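Local coordinates for protein response regulator aspartate phosphatase H (Bacillus subtilis, PDB 3Q15) that dephosphorylates the sporulation response regulator Spo0F and also acts on the competence regulator ComA, helping to separate the two processes in time, at residues A[17-20]-A[21-25]; A[32-35]-A[36-39]; A[61-64]-A[65-68]; A[90-93]-A[94-97]; A[118-121]-A[122-126]. All coordinates share one frame; numbering follows the deposited sequence.

All five contacts lie within single stretches of helix or at a helix start. Interactions 1, 2 and 3 belong to successive helices, 9-24, 28-41 and 49-67, which form the N-terminal three-helix bundle and touch one another. Interactions 1 and 3 are partly buried and rely on aromatic rings and aliphatic groups, interaction 3 adding an amide-carboxylate bond on its partly exposed side, whereas interaction 2 is a surface contact carried by a lysine-glutamate salt bridge. Interaction 4, also near the surface, starts helix 93-113 through a threonine hydroxyl and a water, and touches interaction 3 through leucine packing. Interaction 5 is buried, lies in predicted TPR 1, and has an arginine that reaches the second subunit.

Interaction 1. Residues A[17-20]-A[21-25]; sequences NEWY and KMIRQ
Tyr20 O receives the N-H of Arg24 at 3.0 Å, the shortest of four i to i+4 backbone bonds in this part of helix 9-24. Their side chains meet too. With CG set anti to the backbone N (chi1 -163°), the Tyr20 ring lies where the aliphatic part of Arg24 can pass over one face, CD standing 3.9 Å from the ring centroid in a CH-pi contact. The guanidinium plane is turned 53° from the ring, and its NH2 forms a salt bridge with Glu89. Arginine suits the place because its methylenes cover an aromatic ring while its charge reaches beyond it.

One residue earlier in the helix, the indole of Trp19 meets Ile23, whose CD1 comes within 3.5 Å of NE1. On a more polar side, the methylenes of Lys21 pass Glu18 OE2, with CD 3.5 Å away, while Lys21 NZ gives a hydrogen bond to a water at 2.9 Å. Tyr20 and Ile23 also pack on Met58 of helix 49-67, and Met22 on Leu34 of helix 28-41. Such division into aromatic-aliphatic and polar faces is characteristic of an amphipathic helix in a three-helix bundle, here the N-terminal domain of this Rap protein.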
# COMPACT_ATOMS: atom_id res chain seq x y z
N ASN A 17 -18.88 -15.15 -8.61
CA ASN A 17 -19.30 -14.54 -7.36
C ASN A 17 -20.82 -14.35 -7.33
O ASN A 17 -21.46 -14.53 -6.30
CB ASN A 17 -18.63 -13.17 -7.18
CG ASN A 17 -17.15 -13.28 -6.90
OD1 ASN A 17 -16.58 -14.37 -6.90
ND2 ASN A 17 -16.51 -12.14 -6.66
N GLU A 18 -21.37 -13.95 -8.47
CA GLU A 18 -22.80 -13.74 -8.58
C GLU A 18 -23.51 -15.08 -8.54
O GLU A 18 -24.56 -15.23 -7.91
CB GLU A 18 -23.15 -13.01 -9.89
CG GLU A 18 -24.63 -12.76 -10.07
CD GLU A 18 -25.22 -11.91 -8.96
OE1 GLU A 18 -26.43 -12.06 -8.68
OE2 GLU A 18 -24.47 -11.10 -8.37
N TRP A 19 -22.92 -16.06 -9.22
CA TRP A 19 -23.40 -17.44 -9.18
C TRP A 19 -23.49 -17.91 -7.73
O TRP A 19 -24.50 -18.48 -7.31
CB TRP A 19 -22.45 -18.32 -10.00
CG TRP A 19 -22.77 -19.79 -9.99
CD1 TRP A 19 -23.91 -20.38 -9.56
CD2 TRP A 19 -21.91 -20.84 -10.44
NE1 TRP A 19 -23.82 -21.75 -9.70
CE2 TRP A 19 -22.60 -22.05 -10.24
CE3 TRP A 19 -20.62 -20.88 -10.99
CZ2 TRP A 19 -22.05 -23.29 -10.57
CZ3 TRP A 19 -20.08 -22.11 -11.31
CH2 TRP A 19 -20.79 -23.30 -11.11
N TYR A 20 -22.43 -17.65 -6.96
CA TYR A 20 -22.36 -18.02 -5.55
C TYR A 20 -23.49 -17.39 -4.74
O TYR A 20 -24.08 -18.04 -3.88
CB TYR A 20 -21.02 -17.57 -4.97
CG TYR A 20 -20.65 -18.22 -3.65
CD1 TYR A 20 -21.20 -19.44 -3.28
CD2 TYR A 20 -19.75 -17.62 -2.78
CE1 TYR A 20 -20.86 -20.04 -2.08
CE2 TYR A 20 -19.41 -18.21 -1.57
CZ TYR A 20 -19.97 -19.42 -1.23
OH TYR A 20 -19.63 -20.01 -0.03
N LYS A 21 -23.76 -16.11 -5.00
CA LYS A 21 -24.83 -15.41 -4.30
C LYS A 21 -26.17 -16.12 -4.47
O LYS A 21 -26.93 -16.27 -3.52
CB LYS A 21 -24.93 -13.96 -4.80
CG LYS A 21 -23.77 -13.07 -4.37
CD LYS A 21 -23.96 -11.66 -4.91
CE LYS A 21 -22.89 -10.72 -4.37
NZ LYS A 21 -21.52 -11.24 -4.65
N MET A 22 -26.46 -16.54 -5.70
CA MET A 22 -27.71 -17.25 -5.96
C MET A 22 -27.75 -18.58 -5.21
O MET A 22 -28.79 -18.98 -4.69
CB MET A 22 -27.90 -17.47 -7.46
CG MET A 22 -28.10 -16.19 -8.28
SD MET A 22 -29.47 -15.16 -7.73
CE MET A 22 -28.65 -14.06 -6.57
N ILE A 23 -26.61 -19.25 -5.15
CA ILE A 23 -26.51 -20.51 -4.42
C ILE A 23 -26.84 -20.35 -2.94
O ILE A 23 -27.62 -21.12 -2.38
CB ILE A 23 -25.10 -21.12 -4.56
CG1 ILE A 23 -24.89 -21.63 -5.99
CG2 ILE A 23 -24.90 -22.25 -3.56
CD1 ILE A 23 -23.50 -22.18 -6.25
N ARG A 24 -26.25 -19.34 -2.31
CA ARG A 24 -26.40 -19.15 -0.87
C ARG A 24 -27.81 -18.71 -0.49
O ARG A 24 -28.20 -18.78 0.68
CB ARG A 24 -25.35 -18.17 -0.33
CG ARG A 24 -23.92 -18.65 -0.53
CD ARG A 24 -22.93 -17.81 0.26
NE ARG A 24 -22.98 -18.08 1.69
CZ ARG A 24 -23.24 -17.17 2.62
NH1 ARG A 24 -23.49 -15.91 2.27
NH2 ARG A 24 -23.25 -17.51 3.90
N GLN A 25 -28.58 -18.26 -1.48
CA GLN A 25 -29.99 -17.94 -1.27
C GLN A 25 -30.85 -19.04 -1.87
O GLN A 25 -32.06 -18.89 -2.02
CB GLN A 25 -30.34 -16.58 -1.87
CG GLN A 25 -29.64 -15.42 -1.20
CD GLN A 25 -30.01 -14.08 -1.80
OE1 GLN A 25 -29.16 -13.21 -1.95
NE2 GLN A 25 -31.28 -13.92 -2.14
O HOH W 1 -20.20 -13.38 -3.26

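Interaction 2. Residues A[32-35]-A[36-39]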
# COMPACT_ATOMS: atom_id res chain seq x y z
N GLU A 32 -28.62 -21.88 -11.94
CA GLU A 32 -28.43 -22.66 -13.16
C GLU A 32 -28.09 -21.76 -14.35
O GLU A 32 -27.21 -22.08 -15.15
CB GLU A 32 -29.67 -23.51 -13.46
CG GLU A 32 -29.91 -24.63 -12.47
CD GLU A 32 -28.83 -25.70 -12.51
OE1 GLU A 32 -27.97 -25.66 -13.41
OE2 GLU A 32 -28.84 -26.59 -11.63
N ILE A 33 -28.80 -20.64 -14.47
CA ILE A 33 -28.53 -19.68 -15.53
C ILE A 33 -27.08 -19.21 -15.47
O ILE A 33 -26.33 -19.31 -16.45
CB ILE A 33 -29.47 -18.46 -15.45
CG1 ILE A 33 -30.92 -18.89 -15.66
CG2 ILE A 33 -29.07 -17.40 -16.47
CD1 ILE A 33 -31.92 -17.77 -15.54
N LEU A 34 -26.67 -18.70 -14.31
CA LEU A 34 -25.32 -18.18 -14.15
C LEU A 34 -24.26 -19.27 -14.34
O LEU A 34 -23.22 -19.02 -14.94
CB LEU A 34 -25.17 -17.50 -12.79
CG LEU A 34 -25.93 -16.17 -12.70
CD1 LEU A 34 -26.01 -15.67 -11.27
CD2 LEU A 34 -25.30 -15.13 -13.61
N LYS A 35 -24.53 -20.47 -13.84
CA LYS A 35 -23.63 -21.60 -14.04
C LYS A 35 -23.44 -21.88 -15.53
O LYS A 35 -22.32 -22.15 -15.98
CB LYS A 35 -24.17 -22.84 -13.33
CG LYS A 35 -23.35 -24.10 -13.52
CD LYS A 35 -23.90 -25.25 -12.68
CE LYS A 35 -23.01 -26.48 -12.72
NZ LYS A 35 -22.99 -27.11 -14.07
N ALA A 36 -24.53 -21.81 -16.28
CA ALA A 36 -24.48 -22.05 -17.72
C ALA A 36 -23.68 -20.96 -18.44
O ALA A 36 -22.93 -21.25 -19.37
CB ALA A 36 -25.89 -22.15 -18.30
N GLU A 37 -23.85 -19.72 -18.01
CA GLU A 37 -23.12 -18.61 -18.61
C GLU A 37 -21.63 -18.74 -18.37
O GLU A 37 -20.82 -18.55 -19.28
CB GLU A 37 -23.62 -17.27 -18.07
CG GLU A 37 -25.06 -16.94 -18.44
CD GLU A 37 -25.48 -15.56 -18.00
OE1 GLU A 37 -24.59 -14.75 -17.65
OE2 GLU A 37 -26.69 -15.28 -17.98
N VAL A 38 -21.26 -19.06 -17.13
CA VAL A 38 -19.85 -19.19 -16.77
C VAL A 38 -19.16 -20.23 -17.64
O VAL A 38 -18.04 -20.03 -18.10
CB VAL A 38 -19.68 -19.58 -15.29
CG1 VAL A 38 -18.23 -19.90 -14.98
CG2 VAL A 38 -20.18 -18.46 -14.39
N GLU A 39 -19.86 -21.34 -17.88
CA GLU A 39 -19.31 -22.44 -18.66
C GLU A 39 -19.10 -22.07 -20.12
O GLU A 39 -18.34 -22.71 -20.84
CB GLU A 39 -20.19 -23.68 -18.53
CG GLU A 39 -20.22 -24.25 -17.12
CD GLU A 39 -21.30 -25.29 -16.92
OE1 GLU A 39 -22.20 -25.40 -17.79
OE2 GLU A 39 -21.26 -26.00 -15.89
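Lys35 holds CG anti to its own backbone nitrogen (chi1 177°) and stays extended until a bend at chi4 (-67°), while Glu39 turns CG anti to its carbonyl carbon; these torsions bring ammonium and carboxylate into contact, one helical turn apart. Lys35 NZ donates to Glu39 OE2 at 2.7 Å in a salt bridge, approaching on the syn side of that oxygen and 23° out of the carboxylate plane. The lysine methylenes add to the contact, with CE 3.7 Å from the same Glu39 OE2. In the backbone, Glu39 N is bonded to Lys35 O at 3.2 Å, so backbone and side chains link the same two residues.

Elsewhere round helix 28-41, Glu37 lies side by side with Ile33, its OE2 3.5 Å from Ile33 CG2, and its other oxygen, OE1, makes a salt bridge with Lys15. Val38, which is buried, packs on Lys15 and Tyr55. A long, flexible lysine suits its place because its chain also packs on Trp19 while its amine reaches the acid. Glu39 OE2 has a second partner in the hydroxyl of Tyr55; two polar partners on one oxygen would probably stabilise its negative charge and restrain rotation of the carboxylate.

Interaction 3. Residues A[61-64]-A[65-68]; sequences RHQL and MLDY
His62 and Met65 meet on the packed side of helix 49-67, the third helix of the N-terminal three-helix bundle. The methyl CE of Met65 sits over one face of the imidazole, 4.0 Å from the ring centroid and 27° off its normal, a CH-pi contact. A bend at the last torsion of Met65 (chi3 62°) turns the methyl back to the ring. From another direction, Leu66 CD1 approaches the imidazole, 3.9 Å from His62 CD2. The ring's nitrogens have polar partners too: ND1 is hydrogen-bonded to Trp19 of helix 9-24 and NE2 to Glu32 of helix 28-41. Histidine suits this junction because a single flat group can pack against sulfur-bearing and branched chains while binding both neighbouring helices. Arg61, also buried, points another way and packs on Tyr20 and Ile23 of helix 9-24.

The partly exposed side is looser and more polar. Gln63 NE2 donates to Asp67 OD1 at 3.0 Å, meeting it from above the carboxylate plane, with the amide and carboxylate planes 56° apart. This side-chain bond spans the same residues as the backbone bond from Asp67 N to Gln63 O, 2.9 Å long. Amide and acid suit such a position because they can pair with each other and still face water.

The helix finishes here, and the bond from Tyr68 N to Leu64 O is weak. That carbonyl oxygen also lies at the edge of the tyrosine ring, in its plane, with Tyr68 CD2 3.0 Å from Leu64 O.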
# COMPACT_ATOMS: atom_id res chain seq x y z
N ARG A 61 -20.02 -26.80 -4.72
CA ARG A 61 -20.90 -26.06 -3.82
C ARG A 61 -22.31 -26.02 -4.40
O ARG A 61 -23.30 -26.16 -3.67
CB ARG A 61 -20.36 -24.65 -3.59
CG ARG A 61 -21.18 -23.82 -2.63
CD ARG A 61 -21.36 -24.52 -1.29
NE ARG A 61 -22.12 -23.70 -0.36
CZ ARG A 61 -23.45 -23.66 -0.31
NH1 ARG A 61 -24.16 -24.42 -1.13
NH2 ARG A 61 -24.06 -22.88 0.57
N HIS A 62 -22.41 -25.84 -5.71
CA HIS A 62 -23.69 -25.83 -6.40
C HIS A 62 -24.41 -27.17 -6.26
O HIS A 62 -25.63 -27.21 -6.10
CB HIS A 62 -23.50 -25.49 -7.88
CG HIS A 62 -24.77 -25.52 -8.68
ND1 HIS A 62 -25.53 -24.40 -8.92
CD2 HIS A 62 -25.41 -26.54 -9.29
CE1 HIS A 62 -26.58 -24.72 -9.65
NE2 HIS A 62 -26.54 -26.02 -9.88
N GLN A 63 -23.65 -28.25 -6.32
CA GLN A 63 -24.22 -29.59 -6.19
C GLN A 63 -24.69 -29.84 -4.75
O GLN A 63 -25.72 -30.49 -4.53
CB GLN A 63 -23.21 -30.66 -6.61
CG GLN A 63 -23.78 -32.07 -6.64
CD GLN A 63 -24.93 -32.22 -7.62
OE1 GLN A 63 -24.90 -31.68 -8.72
NE2 GLN A 63 -25.97 -32.96 -7.21
N LEU A 64 -23.95 -29.33 -3.78
CA LEU A 64 -24.36 -29.42 -2.39
C LEU A 64 -25.72 -28.77 -2.19
O LEU A 64 -26.56 -29.29 -1.45
CB LEU A 64 -23.33 -28.75 -1.47
CG LEU A 64 -22.05 -29.54 -1.19
CD1 LEU A 64 -21.10 -28.73 -0.31
CD2 LEU A 64 -22.39 -30.87 -0.53
N MET A 65 -25.95 -27.65 -2.86
CA MET A 65 -27.23 -26.96 -2.77
C MET A 65 -28.37 -27.85 -3.25
O MET A 65 -29.42 -27.93 -2.62
CB MET A 65 -27.21 -25.66 -3.57
CG MET A 65 -28.57 -24.99 -3.66
SD MET A 65 -28.57 -23.55 -4.74
CE MET A 65 -28.14 -24.30 -6.31
N LEU A 66 -28.16 -28.50 -4.39
CA LEU A 66 -29.14 -29.43 -4.94
C LEU A 66 -29.36 -30.62 -4.01
O LEU A 66 -30.49 -31.07 -3.83
CB LEU A 66 -28.70 -29.92 -6.33
CG LEU A 66 -28.46 -28.84 -7.39
CD1 LEU A 66 -27.88 -29.44 -8.66
CD2 LEU A 66 -29.74 -28.06 -7.69
N ASP A 67 -28.29 -31.13 -3.42
CA ASP A 67 -28.39 -32.30 -2.55
C ASP A 67 -29.13 -32.00 -1.25
O ASP A 67 -29.63 -32.91 -0.58
CB ASP A 67 -27.00 -32.87 -2.23
CG ASP A 67 -26.29 -33.42 -3.45
OD1 ASP A 67 -26.96 -33.67 -4.48
OD2 ASP A 67 -25.06 -33.61 -3.39
N TYR A 68 -29.21 -30.72 -0.88
CA TYR A 68 -29.85 -30.33 0.37
C TYR A 68 -31.27 -29.79 0.16
O TYR A 68 -31.92 -29.36 1.11
CB TYR A 68 -29.00 -29.31 1.13
CG TYR A 68 -27.89 -29.92 1.96
CD1 TYR A 68 -28.07 -30.16 3.32
CD2 TYR A 68 -26.67 -30.27 1.39
CE1 TYR A 68 -27.07 -30.72 4.08
CE2 TYR A 68 -25.66 -30.83 2.15
CZ TYR A 68 -25.86 -31.06 3.49
OH TYR A 68 -24.86 -31.62 4.25

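Interaction 4. Residues A[90-93]-A[94-97]; sequences TPQK and KLTG
The flat carboxamide of Gln92 presents its oxygen to Leu95, with OE1 3.8 Å from Leu95 CB. A water bridges the same two residues, donating to Gln92 OE1 at 2.8 Å and accepting from Leu95 N at 2.9 Å. A bend at chi2 (-72°) folds the glutamine chain so that its amide oxygen lies near the start of the helix. Gln92 occupies the N-cap position, and its side chain thus serves a first-turn N-H through the water.

The other flat group, the peptide carbonyl of Gln92, has two donors from one residue. Thr96 N approaches nearly along the C=O axis at 2.9 Å, whereas Thr96 OG1 donates at 2.8 Å from above the carbonyl plane, 39° out of it. The hydroxyl is placed for this by a first torsion of -57°, which puts OG1 beside its backbone nitrogen. Threonine suits the first turn because it can bond back to the carbonyl one turn earlier by both backbone and side chain. Lys93 meanwhile curls back, its NZ donating to Thr90 O at 3.1 Å.

Gln92 and Lys94 also pack against the chain of another protein, on an acidic and an aromatic side chain respectively. Residues 90-93 lead from helix 81-89 into helix 93-113. The buried Leu95 packs on Leu57, Phe60 and Leu64 of helix 49-67, where Gln92 also touches Leu64.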
# COMPACT_ATOMS: atom_id res chain seq x y z
N THR A 90 -21.30 -25.45 7.78
CA THR A 90 -20.60 -25.97 8.95
C THR A 90 -19.73 -27.20 8.66
O THR A 90 -18.56 -27.22 9.01
CB THR A 90 -21.58 -26.27 10.11
OG1 THR A 90 -22.24 -25.06 10.49
CG2 THR A 90 -20.83 -26.83 11.31
N PRO A 91 -20.31 -28.22 8.00
CA PRO A 91 -19.52 -29.41 7.66
C PRO A 91 -18.52 -29.14 6.54
O PRO A 91 -17.66 -29.98 6.27
CB PRO A 91 -20.58 -30.40 7.17
CG PRO A 91 -21.88 -29.86 7.64
CD PRO A 91 -21.73 -28.38 7.64
N GLN A 92 -18.63 -27.98 5.90
CA GLN A 92 -17.76 -27.64 4.78
C GLN A 92 -16.92 -26.40 5.07
O GLN A 92 -16.90 -25.46 4.27
CB GLN A 92 -18.58 -27.44 3.51
CG GLN A 92 -19.31 -28.69 3.04
CD GLN A 92 -18.37 -29.73 2.46
OE1 GLN A 92 -17.21 -29.43 2.18
NE2 GLN A 92 -18.86 -30.95 2.29
N LYS A 93 -16.24 -26.40 6.21
CA LYS A 93 -15.42 -25.27 6.62
C LYS A 93 -14.36 -24.88 5.59
O LYS A 93 -14.27 -23.71 5.20
CB LYS A 93 -14.75 -25.54 7.97
CG LYS A 93 -15.70 -25.49 9.15
CD LYS A 93 -14.95 -25.70 10.46
CE LYS A 93 -15.89 -25.57 11.65
NZ LYS A 93 -17.01 -26.55 11.58
N LYS A 94 -13.54 -25.84 5.17
CA LYS A 94 -12.43 -25.56 4.26
C LYS A 94 -12.92 -25.09 2.90
O LYS A 94 -12.32 -24.20 2.30
CB LYS A 94 -11.52 -26.78 4.11
CG LYS A 94 -10.80 -27.17 5.39
CD LYS A 94 -9.81 -28.29 5.15
CE LYS A 94 -9.06 -28.63 6.44
NZ LYS A 94 -8.07 -29.73 6.24
N LEU A 95 -14.02 -25.67 2.43
CA LEU A 95 -14.61 -25.29 1.15
C LEU A 95 -15.16 -23.88 1.22
O LEU A 95 -14.89 -23.04 0.35
CB LEU A 95 -15.73 -26.26 0.78
CG LEU A 95 -16.59 -25.81 -0.41
CD1 LEU A 95 -15.74 -25.76 -1.68
CD2 LEU A 95 -17.79 -26.72 -0.59
N THR A 96 -15.93 -23.61 2.27
CA THR A 96 -16.55 -22.31 2.43
C THR A 96 -15.48 -21.22 2.57
O THR A 96 -15.61 -20.14 2.01
CB THR A 96 -17.50 -22.30 3.65
OG1 THR A 96 -18.48 -23.32 3.48
CG2 THR A 96 -18.19 -20.96 3.79
N GLY A 97 -14.43 -21.52 3.32
CA GLY A 97 -13.33 -20.59 3.51
C GLY A 97 -12.58 -20.29 2.22
O GLY A 97 -12.23 -19.14 1.95
O HOH W 2 -14.98 -28.27 3.32

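Interaction 5. Residues A[118-121]-A[122-126]; sequences VEAI and GYYRE
Ala120 and Tyr124 make the central contact, joined through both backbone and side chain. Tyr124 N bonds to Ala120 O at 2.8 Å, and this same oxygen lies over one face of the phenol ring, 3.3 Å above its plane and offset toward the rim. The ring's outer carbon CE2 reaches the methyl CB of Ala120 at 4.1 Å. A small alanine suits the place, since the broad ring passes close to the backbone there.

A residue earlier on each side, Tyr123 rests beside Glu119, its CD2 3.2 Å from Glu119 O, an oxygen that also accepts the backbone N-H of Tyr123. Ile121 lies against Arg125: Arg125 CG is 3.2 Å from Ile121 O, which takes Arg125 N in a 2.8 Å bond. Bends at chi2 (-62°) and chi3 (-45°) fold the arginine chain beyond this point.

Further out, partners position the polar ends. Glu119 OE2 is hydrogen-bonded to Tyr378, the C-terminal residue, and Arg125 NH2 forms a salt bridge with Glu128 of the second subunit. Ile121 and Arg125 also pack on Tyr162 of that subunit, so one face of the helix contributes to the subunit contact.

Helix 117-128 belongs to predicted TPR 1, and its Tyr124 packs on Met109 and Phe112 of helix 93-113 and on Val147 and Ala150 of helix 137-153, while Tyr123 meets Arg107 of helix 93-113.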
# COMPACT_ATOMS: atom_id res chain seq x y z
N VAL A 118 -8.45 1.88 -5.39
CA VAL A 118 -8.87 1.94 -4.00
C VAL A 118 -9.79 0.76 -3.67
O VAL A 118 -9.58 0.06 -2.67
CB VAL A 118 -9.54 3.28 -3.67
CG1 VAL A 118 -10.26 3.21 -2.34
CG2 VAL A 118 -8.50 4.40 -3.68
N GLU A 119 -10.78 0.53 -4.51
CA GLU A 119 -11.65 -0.64 -4.36
C GLU A 119 -10.82 -1.92 -4.34
O GLU A 119 -11.01 -2.77 -3.47
CB GLU A 119 -12.70 -0.69 -5.47
CG GLU A 119 -13.67 0.48 -5.46
CD GLU A 119 -14.45 0.58 -4.16
OE1 GLU A 119 -14.93 -0.46 -3.67
OE2 GLU A 119 -14.58 1.70 -3.62
N ALA A 120 -9.91 -2.06 -5.30
CA ALA A 120 -9.07 -3.26 -5.39
C ALA A 120 -8.32 -3.54 -4.09
O ALA A 120 -8.34 -4.66 -3.58
CB ALA A 120 -8.09 -3.15 -6.56
N ILE A 121 -7.66 -2.52 -3.57
CA ILE A 121 -6.90 -2.64 -2.32
C ILE A 121 -7.79 -3.18 -1.20
O ILE A 121 -7.40 -4.11 -0.48
CB ILE A 121 -6.30 -1.27 -1.91
CG1 ILE A 121 -5.24 -0.84 -2.94
CG2 ILE A 121 -5.70 -1.33 -0.52
CD1 ILE A 121 -4.82 0.62 -2.82
N GLY A 122 -8.98 -2.61 -1.08
CA GLY A 122 -9.93 -3.05 -0.08
C GLY A 122 -10.24 -4.53 -0.17
O GLY A 122 -10.33 -5.21 0.84
N TYR A 123 -10.40 -5.03 -1.39
CA TYR A 123 -10.66 -6.45 -1.59
C TYR A 123 -9.41 -7.28 -1.34
O TYR A 123 -9.48 -8.37 -0.77
CB TYR A 123 -11.28 -6.73 -2.96
CG TYR A 123 -12.75 -6.35 -3.03
CD1 TYR A 123 -13.73 -7.16 -2.47
CD2 TYR A 123 -13.15 -5.16 -3.63
CE1 TYR A 123 -15.06 -6.81 -2.52
CE2 TYR A 123 -14.48 -4.80 -3.68
CZ TYR A 123 -15.43 -5.63 -3.12
OH TYR A 123 -16.76 -5.26 -3.18
N TYR A 124 -8.26 -6.76 -1.76
CA TYR A 124 -6.99 -7.43 -1.49
C TYR A 124 -6.80 -7.65 0.00
O TYR A 124 -6.38 -8.73 0.43
CB TYR A 124 -5.80 -6.63 -2.04
CG TYR A 124 -5.70 -6.61 -3.55
CD1 TYR A 124 -6.28 -7.60 -4.32
CD2 TYR A 124 -5.00 -5.59 -4.20
CE1 TYR A 124 -6.18 -7.58 -5.71
CE2 TYR A 124 -4.90 -5.56 -5.57
CZ TYR A 124 -5.49 -6.55 -6.32
OH TYR A 124 -5.38 -6.51 -7.69
N ARG A 125 -7.10 -6.63 0.79
CA ARG A 125 -6.95 -6.71 2.24
C ARG A 125 -7.90 -7.75 2.83
O ARG A 125 -7.49 -8.60 3.62
CB ARG A 125 -7.16 -5.34 2.89
CG ARG A 125 -6.17 -4.28 2.44
CD ARG A 125 -4.74 -4.66 2.81
NE ARG A 125 -4.68 -5.15 4.18
CZ ARG A 125 -4.60 -4.37 5.26
NH1 ARG A 125 -4.57 -3.05 5.12
NH2 ARG A 125 -4.56 -4.91 6.47
N GLU A 126 -9.17 -7.68 2.45
CA GLU A 126 -10.16 -8.65 2.93
C GLU A 126 -9.77 -10.06 2.52
O GLU A 126 -9.97 -11.01 3.29
CB GLU A 126 -11.56 -8.31 2.42
CG GLU A 126 -12.12 -6.99 2.93
CD GLU A 126 -12.12 -6.90 4.45
OE1 GLU A 126 -11.46 -6.00 5.00
OE2 GLU A 126 -12.79 -7.74 5.10